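Local coordinates for kallikrein-10 (Homo sapiens, PDB 5LPE), which is a zymogen-like serine protease of the trypsin family, inhibited by zinc, with a tumour-suppressor role in breast and prostate cancer, at residues A[18-24]-A[49-55]; A[31-35]-A[111-116]; A[73-77]-A[223-227]; A[122-127]-A[152-156]; A[130-136]-A[183-187]. All coordinates share one frame; numbering follows the deposited sequence.

Contact 1: residues A[18-24]-A[49-55]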
# COMPACT_ATOMS: atom_id res chain seq x y z
N GLN A 18 -0.06 9.27 -1.48
CA GLN A 18 -0.31 8.34 -2.57
C GLN A 18 0.77 8.46 -3.65
O GLN A 18 1.13 9.56 -4.06
CB GLN A 18 -1.69 8.60 -3.19
CG GLN A 18 -2.26 7.43 -3.96
CD GLN A 18 -2.68 6.28 -3.05
OE1 GLN A 18 -2.56 6.37 -1.83
NE2 GLN A 18 -3.19 5.20 -3.67
N VAL A 19 1.27 7.31 -4.11
CA VAL A 19 2.37 7.24 -5.07
C VAL A 19 2.02 6.22 -6.14
O VAL A 19 1.63 5.09 -5.82
CB VAL A 19 3.71 6.86 -4.41
CG1 VAL A 19 4.79 6.70 -5.47
CG2 VAL A 19 4.14 7.90 -3.36
N SER A 20 2.16 6.61 -7.41
CA SER A 20 2.05 5.70 -8.54
C SER A 20 3.45 5.37 -9.05
O SER A 20 4.26 6.27 -9.25
CB SER A 20 1.21 6.30 -9.66
OG SER A 20 1.46 7.68 -9.81
N LEU A 21 3.72 4.08 -9.23
CA LEU A 21 5.02 3.60 -9.68
C LEU A 21 4.89 3.11 -11.11
O LEU A 21 3.99 2.33 -11.42
CB LEU A 21 5.54 2.49 -8.77
CG LEU A 21 5.97 2.90 -7.37
CD1 LEU A 21 6.15 1.69 -6.49
CD2 LEU A 21 7.25 3.69 -7.44
N PHE A 22 5.80 3.56 -11.96
CA PHE A 22 5.78 3.16 -13.36
C PHE A 22 7.06 2.41 -13.70
O PHE A 22 8.15 2.77 -13.24
CB PHE A 22 5.62 4.36 -14.27
CG PHE A 22 4.29 5.02 -14.15
CD1 PHE A 22 4.08 6.00 -13.21
CD2 PHE A 22 3.25 4.65 -14.98
CE1 PHE A 22 2.84 6.61 -13.10
CE2 PHE A 22 2.02 5.26 -14.86
CZ PHE A 22 1.81 6.24 -13.92
N ASN A 23 6.91 1.34 -14.49
CA ASN A 23 7.99 0.69 -15.21
C ASN A 23 7.85 1.04 -16.69
O ASN A 23 6.75 0.99 -17.24
CB ASN A 23 7.97 -0.83 -15.01
CG ASN A 23 9.03 -1.56 -15.84
OD1 ASN A 23 8.70 -2.31 -16.75
ND2 ASN A 23 10.30 -1.32 -15.52
N GLY A 24 8.97 1.40 -17.32
CA GLY A 24 8.89 1.97 -18.66
C GLY A 24 7.95 3.16 -18.64
O GLY A 24 8.06 4.05 -17.79
N PRO A 49 13.46 -1.65 -13.48
CA PRO A 49 13.51 -0.38 -12.74
C PRO A 49 12.17 0.34 -12.68
O PRO A 49 11.33 0.11 -13.55
CB PRO A 49 14.51 0.45 -13.54
CG PRO A 49 14.52 -0.17 -14.89
CD PRO A 49 14.31 -1.61 -14.68
N LEU A 50 12.01 1.21 -11.68
CA LEU A 50 10.75 1.91 -11.44
C LEU A 50 10.98 3.41 -11.34
O LEU A 50 12.10 3.89 -11.14
CB LEU A 50 10.08 1.42 -10.15
CG LEU A 50 9.47 0.03 -10.14
CD1 LEU A 50 8.71 -0.20 -8.86
CD2 LEU A 50 8.58 -0.17 -11.35
N TRP A 51 9.88 4.16 -11.47
CA TRP A 51 9.90 5.58 -11.19
C TRP A 51 8.55 6.00 -10.62
O TRP A 51 7.51 5.43 -10.97
CB TRP A 51 10.28 6.41 -12.43
CG TRP A 51 9.42 6.22 -13.64
CD1 TRP A 51 9.53 5.23 -14.58
CD2 TRP A 51 8.34 7.07 -14.08
NE1 TRP A 51 8.57 5.40 -15.56
CE2 TRP A 51 7.84 6.53 -15.28
CE3 TRP A 51 7.75 8.24 -13.57
CZ2 TRP A 51 6.77 7.10 -15.98
CZ3 TRP A 51 6.68 8.81 -14.27
CH2 TRP A 51 6.20 8.23 -15.46
N ALA A 52 8.57 7.02 -9.76
CA ALA A 52 7.49 7.32 -8.84
C ALA A 52 6.90 8.69 -9.13
O ALA A 52 7.61 9.70 -9.06
CB ALA A 52 7.98 7.26 -7.40
N ARG A 53 5.60 8.73 -9.42
CA ARG A 53 4.83 9.97 -9.48
C ARG A 53 4.15 10.18 -8.13
O ARG A 53 3.34 9.35 -7.72
CB ARG A 53 3.80 9.94 -10.60
CG ARG A 53 3.30 11.34 -10.96
CD ARG A 53 2.24 11.37 -12.05
NE ARG A 53 1.00 11.93 -11.54
CZ ARG A 53 -0.05 11.19 -11.16
NH1 ARG A 53 -1.15 11.79 -10.70
NH2 ARG A 53 0.00 9.87 -11.25
N VAL A 54 4.47 11.27 -7.45
CA VAL A 54 3.98 11.49 -6.10
C VAL A 54 2.98 12.64 -6.09
O VAL A 54 3.03 13.54 -6.92
CB VAL A 54 5.13 11.75 -5.10
CG1 VAL A 54 6.05 10.55 -5.05
CG2 VAL A 54 5.89 12.99 -5.48
N GLY A 55 2.04 12.57 -5.15
CA GLY A 55 1.14 13.68 -4.90
C GLY A 55 -0.22 13.73 -5.58
O GLY A 55 -0.37 13.43 -6.77
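Phe22 CB sits over one face of the Trp51 indole, 3.3 Å from Trp51 CE2, and the Phe22 ring continues as an offset stack on the six-membered ring, centroids 4.7 Å apart and planes 24° from parallel. At the edge of the indole, in its plane, Gly24 O accepts a hydrogen bond of 2.7 Å from Trp51 NE1, while Arg53 CB meets the edge of the Phe22 ring. The strands carrying these groups, 18-23 and 51-54, run antiparallel and are the two end strands of the N-terminal six-stranded beta barrel of the trypsin fold; their pairing closes it. A chi1 of 57° sets Trp51 CG between its own backbone N and carbonyl carbon, from where the ring leans across to Phe22. Ser20-Arg53 and Phe22-Trp51 are hydrogen-bonded pairs, with Arg53 N reaching Ser20 O at 2.8 Å. Val19-Val54 and Leu21-Ala52 are non-hydrogen-bonded pairs, and their side chains leave the opposite face of the sheet. There Leu21 CD2 touches Ala52 CB at 3.6 Å and Val19 CG2 lies beside Val54 CG1, with Leu99 and Leu101 of strand 97-101 packing onto the same group. Beyond the last pair, Asn23 ND2 gives a hydrogen bond of 2.6 Å to Pro49 O, which lies almost exactly in the plane of the Asn23 amide.

Contact 2: residues A[31-35]-A[111-116]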
# COMPACT_ATOMS: atom_id res chain seq x y z
N GLY A 31 2.16 2.75 -4.08
CA GLY A 31 3.15 2.81 -3.02
C GLY A 31 2.82 3.97 -2.11
O GLY A 31 1.95 4.79 -2.41
N VAL A 32 3.51 4.03 -0.99
CA VAL A 32 3.27 5.12 -0.05
C VAL A 32 4.56 5.88 0.18
O VAL A 32 5.65 5.31 0.23
CB VAL A 32 2.72 4.61 1.29
CG1 VAL A 32 1.87 5.68 1.92
CG2 VAL A 32 1.95 3.38 1.06
N LEU A 33 4.41 7.17 0.40
CA LEU A 33 5.54 8.01 0.76
C LEU A 33 5.66 7.94 2.28
O LEU A 33 4.81 8.45 3.01
CB LEU A 33 5.31 9.45 0.30
CG LEU A 33 6.54 10.35 0.36
CD1 LEU A 33 7.46 9.94 -0.77
CD2 LEU A 33 6.13 11.79 0.23
N VAL A 34 6.69 7.26 2.75
CA VAL A 34 6.94 7.15 4.17
C VAL A 34 8.05 8.08 4.63
O VAL A 34 8.31 8.17 5.85
CB VAL A 34 7.26 5.67 4.51
CG1 VAL A 34 6.07 4.81 4.15
CG2 VAL A 34 8.47 5.19 3.71
N ASP A 35 8.71 8.75 3.71
CA ASP A 35 9.79 9.68 3.97
C ASP A 35 9.96 10.51 2.71
O ASP A 35 9.57 10.08 1.62
CB ASP A 35 11.08 8.93 4.32
CG ASP A 35 12.22 9.86 4.57
OD1 ASP A 35 12.23 10.47 5.65
OD2 ASP A 35 13.10 9.98 3.70
N VAL A 111 1.94 17.13 -1.11
CA VAL A 111 2.66 15.89 -0.98
C VAL A 111 3.30 15.80 0.38
O VAL A 111 4.12 16.56 0.67
CB VAL A 111 3.79 15.87 -2.02
CG1 VAL A 111 4.67 14.67 -1.88
CG2 VAL A 111 3.24 15.87 -3.41
N ARG A 112 2.96 14.84 1.19
CA ARG A 112 3.56 14.62 2.50
C ARG A 112 3.79 13.13 2.71
O ARG A 112 3.09 12.28 2.15
CB ARG A 112 2.69 15.11 3.66
CG ARG A 112 2.39 16.58 3.74
CD ARG A 112 0.89 16.85 3.91
NE ARG A 112 0.26 15.99 4.91
CZ ARG A 112 -1.04 16.04 5.23
NH1 ARG A 112 -1.85 16.91 4.65
NH2 ARG A 112 -1.53 15.21 6.15
N ALA A 113 4.72 12.81 3.58
CA ALA A 113 4.80 11.42 4.01
C ALA A 113 3.56 11.05 4.86
O ALA A 113 2.88 11.91 5.42
CB ALA A 113 6.09 11.16 4.80
N LEU A 114 3.28 9.75 4.91
CA LEU A 114 2.27 9.14 5.77
C LEU A 114 2.93 8.63 7.05
O LEU A 114 3.88 7.84 6.99
CB LEU A 114 1.55 8.00 5.04
CG LEU A 114 0.07 7.65 5.22
CD1 LEU A 114 -0.13 6.18 4.86
CD2 LEU A 114 -0.56 8.04 6.55
N GLN A 115 2.44 9.11 8.20
CA GLN A 115 2.95 8.64 9.48
C GLN A 115 2.90 7.11 9.51
O GLN A 115 1.89 6.50 9.18
CB GLN A 115 2.10 9.24 10.60
CG GLN A 115 2.59 8.94 12.01
CD GLN A 115 1.64 9.46 13.06
OE1 GLN A 115 2.06 9.92 14.12
NE2 GLN A 115 0.34 9.37 12.77
N LEU A 116 4.03 6.50 9.87
CA LEU A 116 4.14 5.06 10.07
C LEU A 116 3.40 4.60 11.32
O LEU A 116 3.16 5.39 12.24
CB LEU A 116 5.62 4.70 10.15
CG LEU A 116 6.39 4.84 8.84
CD1 LEU A 116 7.88 4.93 9.11
CD2 LEU A 116 6.02 3.70 7.90
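Val32 CG1 overlaps the end of Leu114, touching Leu114 CD1 at 3.6 Å, with Leu114 CB, nearer the backbone, slightly more distant from the same methyl. A chi1 of -152° puts this methyl roughly opposite the backbone N of Val32, on the side from which the incoming leucine approaches. One residue on, Leu33 reaches the other way: its CD2 lies 3.9 Å from Val111 CG1 and rests against the carbonyl of Arg112. Val34 supplies the third apolar touch, with its CG1 at 3.9 Å from Leu116 CD2. Three successive residues of 31-35 therefore fan out along 111-116, which travels at nearly a right angle to them. Where the two segments cross, the backbones are joined by one hydrogen bond, from Leu114 N to Leu33 O at 2.8 Å; it is close to straight, with an N-H...O angle of 165°. Ala113 leans on the same carbonyl, its CA 3.1 Å from Leu33 O in a CA-H...O contact, and its CB comes up to the Val34 carbonyl carbon. Val34 and Asp35 together form a classic beta bulge against strand 38-41, and the chain turns a corner at Val34. Segment 111-116 belongs to the connection that leads from the first barrel of the trypsin fold to the second. Leu114 and Val32 meet Leu197 of strand 196-203 in the second barrel, Leu114 also touches Val192 of strand 190-193, and Leu116 lies against Met224 and Asn228 of the C-terminal helix 224-230.

Contact 3: residues A[73-77]-A[223-227]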
# COMPACT_ATOMS: atom_id res chain seq x y z
N SER A 73 16.51 0.06 -4.17
CA SER A 73 15.29 -0.71 -3.97
C SER A 73 15.62 -1.86 -3.04
O SER A 73 16.23 -2.84 -3.46
CB SER A 73 14.77 -1.23 -5.29
OG SER A 73 15.75 -2.10 -5.82
N VAL A 74 15.14 -1.77 -1.80
CA VAL A 74 15.50 -2.74 -0.77
C VAL A 74 14.29 -3.63 -0.55
O VAL A 74 13.26 -3.21 -0.00
CB VAL A 74 15.97 -2.04 0.51
CG1 VAL A 74 16.35 -3.07 1.56
CG2 VAL A 74 17.16 -1.15 0.20
N VAL A 75 14.40 -4.85 -1.00
CA VAL A 75 13.37 -5.84 -0.76
C VAL A 75 13.61 -6.43 0.61
O VAL A 75 14.76 -6.57 1.04
CB VAL A 75 13.41 -6.90 -1.88
CG1 VAL A 75 12.56 -8.09 -1.51
CG2 VAL A 75 12.95 -6.29 -3.19
N HIS A 76 12.53 -6.72 1.33
CA HIS A 76 12.69 -7.31 2.65
C HIS A 76 13.54 -8.58 2.55
O HIS A 76 13.37 -9.36 1.60
CB HIS A 76 11.34 -7.64 3.29
CG HIS A 76 11.43 -7.90 4.76
ND1 HIS A 76 11.53 -9.17 5.29
CD2 HIS A 76 11.48 -7.05 5.81
CE1 HIS A 76 11.63 -9.09 6.60
NE2 HIS A 76 11.60 -7.82 6.95
N PRO A 77 14.49 -8.78 3.47
CA PRO A 77 15.37 -9.96 3.36
C PRO A 77 14.63 -11.29 3.40
O PRO A 77 15.03 -12.23 2.71
CB PRO A 77 16.31 -9.79 4.57
CG PRO A 77 15.59 -8.84 5.50
CD PRO A 77 14.86 -7.91 4.60
N TYR A 223 6.83 -4.60 10.88
CA TYR A 223 8.04 -4.37 10.09
C TYR A 223 8.81 -3.11 10.48
O TYR A 223 9.77 -2.74 9.78
CB TYR A 223 7.67 -4.39 8.60
CG TYR A 223 7.28 -5.80 8.18
CD1 TYR A 223 5.99 -6.26 8.34
CD2 TYR A 223 8.23 -6.69 7.68
CE1 TYR A 223 5.63 -7.54 7.99
CE2 TYR A 223 7.88 -8.00 7.32
CZ TYR A 223 6.58 -8.41 7.48
OH TYR A 223 6.19 -9.69 7.15
N MET A 224 8.41 -2.41 11.54
CA MET A 224 8.98 -1.10 11.83
C MET A 224 10.50 -1.15 12.06
O MET A 224 11.21 -0.21 11.68
CB MET A 224 8.29 -0.47 13.03
CG MET A 224 6.86 -0.07 12.73
SD MET A 224 6.88 0.78 11.16
CE MET A 224 7.69 2.31 11.64
N SER A 225 11.00 -2.22 12.68
CA SER A 225 12.44 -2.34 12.88
C SER A 225 13.19 -2.22 11.56
O SER A 225 14.13 -1.43 11.44
CB SER A 225 12.77 -3.67 13.56
OG SER A 225 12.32 -3.68 14.91
N TRP A 226 12.77 -3.01 10.57
CA TRP A 226 13.43 -2.98 9.26
C TRP A 226 13.19 -1.66 8.54
O TRP A 226 14.14 -1.07 8.02
CB TRP A 226 12.95 -4.17 8.41
CG TRP A 226 13.44 -4.16 7.01
CD1 TRP A 226 14.70 -4.47 6.58
CD2 TRP A 226 12.68 -3.86 5.83
NE1 TRP A 226 14.77 -4.36 5.21
CE2 TRP A 226 13.54 -3.99 4.73
CE3 TRP A 226 11.35 -3.48 5.61
CZ2 TRP A 226 13.13 -3.75 3.42
CZ3 TRP A 226 10.95 -3.25 4.30
CH2 TRP A 226 11.83 -3.38 3.23
N ILE A 227 11.95 -1.16 8.53
CA ILE A 227 11.62 0.03 7.74
C ILE A 227 12.42 1.23 8.21
O ILE A 227 12.94 2.01 7.41
CB ILE A 227 10.11 0.31 7.77
CG1 ILE A 227 9.35 -0.79 7.07
CG2 ILE A 227 9.80 1.65 7.10
CD1 ILE A 227 7.89 -0.47 6.91
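His76 and Trp226 both turn CG anti to the backbone N, with chi1 of -165° and 174°, and this carries the imidazole from the end of strand 66-75 over the indole that rises from the helix. The imidazole arrives edge first: His76 CD2 stands 3.4 Å from Trp226 CD2, and the planes are 73° apart. Tyr223 then brings its own edge to a face of the imidazole, Tyr223 CD2 lying 3.6 Å from His76 NE2, in a second T-shaped pair whose rings are nearly perpendicular. On the other face of the imidazole sits Pro77 CD, which also approaches Trp226 NE1 at 3.6 Å. Tyr223 is the N-cap residue of helix 224-230, the C-terminal helix of the trypsin fold, and the aromatic cluster fastens the start of that helix to the N-terminal barrel. Farther out on the indole, Val74 CG1 touches Trp226 CZ2 at 3.8 Å, and Val74 O lies at the ring edge, in plane, 3.5 Å from the same Trp226 CZ2. An alanine in place of Trp226 would probably open a gap between strand and helix and leave the edge of His76 without the indole face it rests on. The polar ends are engaged by other residues: Tyr223 OH hydrogen-bonds His94 ND1, and His76 ND1 takes the backbone N of Lys78.

Contact 4: residues A[122-127]-A[152-156]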
# COMPACT_ATOMS: atom_id res chain seq x y z
N GLN A 122 -6.43 -3.17 15.33
CA GLN A 122 -7.12 -4.37 15.77
C GLN A 122 -8.29 -4.72 14.84
O GLN A 122 -8.85 -3.84 14.18
CB GLN A 122 -7.62 -4.20 17.19
CG GLN A 122 -6.52 -3.81 18.16
CD GLN A 122 -5.40 -4.84 18.26
OE1 GLN A 122 -5.64 -6.05 18.15
NE2 GLN A 122 -4.17 -4.37 18.48
N PRO A 123 -8.67 -5.99 14.80
CA PRO A 123 -9.91 -6.37 14.11
C PRO A 123 -11.08 -5.53 14.60
O PRO A 123 -11.24 -5.27 15.79
CB PRO A 123 -10.08 -7.84 14.47
CG PRO A 123 -8.69 -8.33 14.71
CD PRO A 123 -7.93 -7.17 15.31
N GLY A 124 -11.89 -5.08 13.65
CA GLY A 124 -13.02 -4.23 13.93
C GLY A 124 -12.78 -2.76 13.65
O GLY A 124 -13.75 -1.99 13.63
N ASP A 125 -11.54 -2.35 13.42
CA ASP A 125 -11.24 -0.95 13.17
C ASP A 125 -11.71 -0.58 11.78
O ASP A 125 -11.66 -1.40 10.86
CB ASP A 125 -9.74 -0.68 13.29
CG ASP A 125 -9.21 -0.86 14.69
OD1 ASP A 125 -9.93 -1.42 15.54
OD2 ASP A 125 -8.06 -0.44 14.94
N GLN A 126 -12.12 0.66 11.63
CA GLN A 126 -12.53 1.15 10.35
C GLN A 126 -11.33 1.86 9.69
O GLN A 126 -10.81 2.79 10.18
CB GLN A 126 -13.77 2.00 10.48
CG GLN A 126 -15.03 1.17 10.48
CD GLN A 126 -16.17 1.82 9.75
OE1 GLN A 126 -16.56 1.43 8.66
NE2 GLN A 126 -16.71 2.82 10.34
N CYS A 127 -10.89 1.36 8.56
CA CYS A 127 -9.72 1.86 7.87
C CYS A 127 -10.15 2.30 6.47
O CYS A 127 -11.33 2.27 6.13
CB CYS A 127 -8.63 0.78 7.83
SG CYS A 127 -8.16 0.15 9.47
N THR A 152 -12.86 -2.84 6.86
CA THR A 152 -12.96 -3.35 8.22
C THR A 152 -11.89 -4.39 8.45
O THR A 152 -11.83 -5.39 7.74
CB THR A 152 -14.35 -3.96 8.48
OG1 THR A 152 -15.36 -2.96 8.22
CG2 THR A 152 -14.45 -4.45 9.91
N ILE A 153 -11.02 -4.14 9.43
CA ILE A 153 -10.02 -5.15 9.74
C ILE A 153 -10.75 -6.40 10.22
O ILE A 153 -11.58 -6.34 11.13
CB ILE A 153 -9.02 -4.65 10.79
CG1 ILE A 153 -8.34 -3.35 10.35
CG2 ILE A 153 -7.98 -5.74 11.08
CD1 ILE A 153 -7.46 -3.48 9.16
N LEU A 154 -10.46 -7.52 9.59
CA LEU A 154 -10.97 -8.80 10.04
C LEU A 154 -9.91 -9.47 10.89
O LEU A 154 -8.78 -8.98 11.03
CB LEU A 154 -11.35 -9.68 8.85
CG LEU A 154 -12.33 -9.06 7.86
CD1 LEU A 154 -12.68 -10.08 6.79
CD2 LEU A 154 -13.58 -8.57 8.59
N SER A 155 -10.22 -10.62 11.38
CA SER A 155 -9.20 -11.12 12.26
C SER A 155 -8.43 -12.25 11.58
O SER A 155 -8.97 -12.91 10.68
CB SER A 155 -9.83 -11.64 13.55
OG SER A 155 -11.05 -12.28 13.24
N PRO A 156 -7.17 -12.50 11.98
CA PRO A 156 -6.34 -13.47 11.25
C PRO A 156 -6.84 -14.89 11.42
O PRO A 156 -6.07 -15.82 11.68
CB PRO A 156 -4.95 -13.29 11.89
CG PRO A 156 -5.21 -12.66 13.25
CD PRO A 156 -6.41 -11.80 13.04
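Ile153 spreads its two branches in different directions under the 122-127 segment. CG2, anti to the backbone N, lies beneath the turn at 3.6 Å from Pro123 CA, while CG1 runs the other way and touches Cys127 SG at 3.6 Å, with CD1 following it onto the sulfur. The Pro123 ring slants out beyond Ile153 toward the next residues, its CG 3.7 Å from Ser155 CB and equally near the carbonyl of Leu154. Above these side chains Gln122 to Asp125 form a type II beta turn, with proline and glycine in its two central positions, just ahead of strand 126-131. That strand neighbours 147-153 in the second barrel of the trypsin fold, and Gln126 and Thr152 make an antiparallel non-hydrogen-bonded pair. The backbone of Ile153 is held at both ends: its O takes Gly124 N at 2.8 Å, the donor tilted 26° from the carbonyl plane, and its N gives a bond of 3.2 Å to Asp125 O, this one in the carbonyl plane. Replacing Ile153 by a glycine would take away both branches, and would probably leave the underside of the turn and the Cys127 sulfur without their apolar neighbour. Cys127 is tied by a disulfide to Cys193 of strand 190-193, and Leu191 of the same strand packs on both Cys127 and Ile153.

Contact 5: residues A[130-136]-A[183-187]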
# COMPACT_ATOMS: atom_id res chain seq x y z
N ALA A 130 -7.43 3.91 -0.75
CA ALA A 130 -7.63 4.78 -1.90
C ALA A 130 -7.00 4.14 -3.13
O ALA A 130 -5.90 3.60 -3.05
CB ALA A 130 -7.01 6.15 -1.63
N GLY A 131 -7.68 4.21 -4.25
CA GLY A 131 -7.17 3.56 -5.44
C GLY A 131 -7.63 4.24 -6.71
O GLY A 131 -8.69 4.87 -6.76
N TRP A 132 -6.81 4.09 -7.76
CA TRP A 132 -7.06 4.72 -9.04
C TRP A 132 -7.95 3.90 -9.97
O TRP A 132 -8.51 4.46 -10.92
CB TRP A 132 -5.74 5.00 -9.76
CG TRP A 132 -5.00 6.20 -9.29
CD1 TRP A 132 -5.37 7.50 -9.44
CD2 TRP A 132 -3.72 6.23 -8.64
NE1 TRP A 132 -4.42 8.34 -8.92
CE2 TRP A 132 -3.39 7.58 -8.42
CE3 TRP A 132 -2.83 5.24 -8.22
CZ2 TRP A 132 -2.21 7.97 -7.80
CZ3 TRP A 132 -1.66 5.62 -7.60
CH2 TRP A 132 -1.36 6.98 -7.39
N GLY A 133 -8.10 2.61 -9.72
CA GLY A 133 -8.89 1.77 -10.59
C GLY A 133 -8.11 0.85 -11.50
O GLY A 133 -8.73 0.07 -12.23
N THR A 134 -6.78 0.90 -11.49
CA THR A 134 -6.00 -0.13 -12.16
C THR A 134 -6.35 -1.48 -11.54
O THR A 134 -6.83 -1.55 -10.40
CB THR A 134 -4.50 0.15 -12.02
OG1 THR A 134 -4.05 -0.28 -10.73
CG2 THR A 134 -4.23 1.64 -12.16
N THR A 135 -6.08 -2.57 -12.28
CA THR A 135 -6.72 -3.88 -12.06
C THR A 135 -8.18 -3.88 -12.49
O THR A 135 -9.01 -4.58 -11.90
CB THR A 135 -6.61 -4.34 -10.59
OG1 THR A 135 -5.31 -4.03 -10.06
CG2 THR A 135 -6.84 -5.82 -10.43
N ALA A 136 -8.52 -3.09 -13.50
CA ALA A 136 -9.81 -3.16 -14.17
C ALA A 136 -9.75 -2.27 -15.39
O ALA A 136 -9.04 -1.26 -15.38
CB ALA A 136 -10.95 -2.73 -13.26
N CYS A 183 -11.59 -4.44 -7.10
CA CYS A 183 -10.56 -4.16 -8.08
C CYS A 183 -10.31 -2.68 -8.26
O CYS A 183 -9.50 -2.31 -9.11
CB CYS A 183 -10.93 -4.82 -9.41
SG CYS A 183 -10.49 -6.56 -9.41
N GLN A 184 -10.95 -1.83 -7.47
CA GLN A 184 -10.57 -0.43 -7.53
C GLN A 184 -9.26 -0.11 -6.81
O GLN A 184 -8.71 0.97 -7.04
CB GLN A 184 -11.69 0.45 -6.99
CG GLN A 184 -12.58 0.95 -8.12
CD GLN A 184 -13.07 2.35 -7.89
OE1 GLN A 184 -14.15 2.56 -7.33
NE2 GLN A 184 -12.27 3.33 -8.30
N SER A 185 -8.72 -1.01 -5.99
CA SER A 185 -7.39 -0.81 -5.43
C SER A 185 -6.34 -1.10 -6.51
O SER A 185 -6.67 -1.52 -7.62
CB SER A 185 -7.18 -1.69 -4.21
OG SER A 185 -7.06 -3.04 -4.63
N ASP A 186 -5.08 -0.89 -6.18
CA ASP A 186 -4.03 -1.09 -7.10
C ASP A 186 -3.17 -2.26 -6.68
O ASP A 186 -3.63 -3.36 -6.69
CB ASP A 186 -3.28 0.21 -7.24
CG ASP A 186 -4.18 1.36 -7.63
OD1 ASP A 186 -4.75 1.37 -8.70
OD2 ASP A 186 -4.35 2.30 -6.87
N SER A 187 -1.93 -2.07 -6.33
CA SER A 187 -1.06 -3.17 -5.91
C SER A 187 0.02 -2.38 -5.31
O SER A 187 0.55 -1.53 -5.94
CB SER A 187 -0.58 -3.96 -7.12
OG SER A 187 0.29 -5.01 -6.79
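This is a polar contact in which the carboxylate of Asp186 is taken up by the chain leaving strand 126-131, next to Ser187, by similarity the serine of the charge relay system. Asp186 OD2 receives Trp132 N at 3.2 Å through its syn lone pair, in a nearly straight bond with an N-H...O angle of 165°. Its other oxygen, OD1, uses the anti lone pair for Thr134 OG1 at 2.7 Å. Two donors, one on each oxygen, thus fix the rotation of the group, and the Trp132 side chain crosses it at about a right angle, its CE3 3.6 Å from Asp186 OD2. In the S1 family, of trypsin fold, this aspartate directly precedes the nucleophilic serine, and in activated relatives it pairs with the new N-terminal ammonium; its engagement here by Trp132 and Thr134 is consistent with the zymogen-like character of the enzyme. Gly131 has to be small, since a CB there would run into Gln184 O and Ser185 CA; its CA is 3.4 Å from Gln184 O. Gly133 N adds a weak hydrogen bond of 3.2 Å to the same Gln184 O. At the far end Thr135 CG2 faces Cys183 SG at 3.9 Å, where a disulfide links Cys183 to Cys208. The far end of the Trp132 ring lies on Gln18 and Ser20 of the first barrel, the ring makes a cation-pi contact with Lys144, and Ser187 OG is hydrogen-bonded to His44 NE2.

Overall arrangement
From the N terminus, contact 1 closes the loop that carries strands 26-35 and 38-41, and joins the end strands of the first barrel; 66-75 and 97-101 follow later. Contact 2 starts within that loop and ends beyond it at the connection between the barrels, so the two cross; they touch where Val19 meets Gly31 and Gly55 meets Val111. Contact 3 crosses contact 2 in turn and makes the longest closure, joining strand 66-75 to the C-terminal helix, with Leu116 packed on Met224 between them. Contacts 4 and 5 both fall within its span. They cross each other and share strand 126-131 of the second barrel. Contact 5 returns to the first barrel, where Trp132 packs against contact 1.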